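Local coordinates for USG-1 protein homolog (Pseudomonas aeruginosa, PDB 2HJS), which probably acts as an NAD- or NADP-dependent oxidoreductase resembling aspartate-semialdehyde dehydrogenase, and probably works as a dimer, at the interface of chains A and B. Coordinates in Å, arbitrary orientation; residue numbers count along the deposited sequence, not the author numbering. Chains: chain A/B, USG-1 protein homolog.

The interface of chains A and B. Residues chain A 201-202, 206, 210, 215, 236-237; chain B 279, 281, 298, 312.
B:Arg298 NH2, a terminal guanidinium nitrogen, gives one hydrogen bond to carboxylate oxygen A:Glu215 OE1 at 2.8 Å and another to the backbone carbonyl A:Gly210 O at 2.9 Å, both in the guanidinium plane. The salt bridge with A:Glu215 is a worked example of the end-on, two-pronged kind: NH1 binds OE2, each oxygen offers its syn lone pair, and carboxylate and guanidinium lie 8° from coplanar. B:Arg298 NH1 also donates to A:Ala201 O at 3.0 Å, but this carbonyl oxygen is tilted out of the guanidinium plane. B:Arg298 NE meets water 1, which in turn touches A:Gly210 O, so all three guanidinium nitrogens have partners. The backbone amide A:Cys237 N, on strand 233-239, meets A:Glu215 OE2 on the anti side and tilted from the carboxylate plane; OE2 thereby accepts from both B:Arg298 NH1 and A:Cys237 N, and this second-shell bond helps hold the carboxylate's rotation.

One guanidinium face is covered toward its rim by A:Gln202 CB. The amide of A:Gln202 stands 77° from the guanidinium and packs its CD 3.3 Å from B:Tyr281 CD2. A:Gln202 CG sits between the backbone N and the carbonyl carbon (chi1 67°), from where the extended chain lays CG and CD against B:Tyr281 and carries NE2 to donate to B:Gly279 O. A:Ala201 points its methyl CB over the indole five-membered ring of B:Trp312. This patch of the two-fold dimer interface, formed by the dimerisation domains of both chains, recurs with the chains exchanged. Water 2 links backbone A:Val206 N to B:Gly279 O, its oxygen lying 2.8 Å from B:Gly279 O.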
# COMPACT_ATOMS: atom_id res chain seq x y z
N ALA A 201 -4.09 8.44 -2.35
CA ALA A 201 -5.17 7.49 -2.02
C ALA A 201 -5.80 6.82 -3.23
O ALA A 201 -6.39 5.75 -3.10
CB ALA A 201 -6.25 8.21 -1.18
N GLN A 202 -5.71 7.47 -4.39
CA GLN A 202 -6.36 7.01 -5.61
C GLN A 202 -5.48 7.37 -6.79
O GLN A 202 -4.62 8.26 -6.69
CB GLN A 202 -7.74 7.70 -5.80
CG GLN A 202 -7.67 9.18 -6.06
CD GLN A 202 -8.91 9.91 -5.56
OE1 GLN A 202 -9.49 9.57 -4.53
NE2 GLN A 202 -9.34 10.91 -6.32
N VAL A 206 -12.18 10.14 -9.27
CA VAL A 206 -13.13 9.06 -8.96
C VAL A 206 -14.51 9.38 -9.54
O VAL A 206 -14.83 10.55 -9.75
CB VAL A 206 -13.17 8.77 -7.43
CG1 VAL A 206 -11.81 8.21 -6.99
CG2 VAL A 206 -13.55 10.03 -6.62
N GLY A 210 -17.32 6.80 -6.14
CA GLY A 210 -16.01 6.88 -5.48
C GLY A 210 -14.92 5.98 -6.02
O GLY A 210 -13.88 5.85 -5.38
N GLU A 215 -9.50 1.19 -11.08
CA GLU A 215 -10.23 0.29 -10.17
C GLU A 215 -11.44 -0.38 -10.86
O GLU A 215 -11.69 -1.58 -10.67
CB GLU A 215 -10.69 1.08 -8.94
CG GLU A 215 -9.58 1.28 -7.94
CD GLU A 215 -9.86 2.36 -6.90
OE1 GLU A 215 -11.01 2.89 -6.81
OE2 GLU A 215 -8.90 2.68 -6.14
N THR A 236 -8.54 -1.42 -4.22
CA THR A 236 -8.03 -0.09 -3.98
C THR A 236 -6.70 0.04 -4.73
O THR A 236 -5.79 -0.78 -4.54
CB THR A 236 -7.80 0.15 -2.48
OG1 THR A 236 -9.02 -0.15 -1.79
CG2 THR A 236 -7.41 1.60 -2.21
N CYS A 237 -6.60 1.05 -5.58
CA CYS A 237 -5.31 1.36 -6.20
C CYS A 237 -4.73 2.65 -5.64
O CYS A 237 -5.34 3.72 -5.74
CB CYS A 237 -5.41 1.45 -7.73
SG CYS A 237 -5.84 -0.14 -8.44
N GLY B 279 -14.65 13.59 -3.76
CA GLY B 279 -13.62 13.03 -4.62
C GLY B 279 -12.19 13.51 -4.38
O GLY B 279 -11.30 13.18 -5.17
N TYR B 281 -8.87 13.69 -1.52
CA TYR B 281 -8.33 12.76 -0.55
C TYR B 281 -7.18 13.42 0.23
O TYR B 281 -6.49 14.28 -0.30
CB TYR B 281 -7.87 11.44 -1.24
CG TYR B 281 -6.78 11.67 -2.28
CD1 TYR B 281 -5.42 11.65 -1.93
CD2 TYR B 281 -7.12 11.93 -3.61
CE1 TYR B 281 -4.43 11.90 -2.87
CE2 TYR B 281 -6.15 12.18 -4.55
CZ TYR B 281 -4.81 12.16 -4.19
OH TYR B 281 -3.87 12.42 -5.16
N ARG B 298 -12.11 8.70 0.95
CA ARG B 298 -12.44 7.64 -0.00
C ARG B 298 -13.49 6.69 0.55
O ARG B 298 -13.45 5.49 0.28
CB ARG B 298 -11.19 6.87 -0.49
CG ARG B 298 -10.15 7.71 -1.23
CD ARG B 298 -9.44 6.88 -2.29
NE ARG B 298 -10.40 6.36 -3.26
CZ ARG B 298 -10.21 5.31 -4.06
NH1 ARG B 298 -9.04 4.67 -4.04
NH2 ARG B 298 -11.18 4.94 -4.90
N TRP B 312 -9.89 5.33 3.74
CA TRP B 312 -8.46 5.64 3.63
C TRP B 312 -8.14 6.59 4.76
O TRP B 312 -8.84 7.56 4.96
CB TRP B 312 -8.18 6.26 2.27
CG TRP B 312 -6.85 7.00 2.11
CD1 TRP B 312 -6.65 8.37 2.23
CD2 TRP B 312 -5.57 6.44 1.74
NE1 TRP B 312 -5.33 8.67 1.97
CE2 TRP B 312 -4.65 7.51 1.68
CE3 TRP B 312 -5.12 5.14 1.48
CZ2 TRP B 312 -3.31 7.32 1.32
CZ3 TRP B 312 -3.78 4.95 1.14
CH2 TRP B 312 -2.89 6.05 1.05
O HOH W 1 -13.13 7.51 -3.37
O HOH W 2 -11.88 12.73 -7.87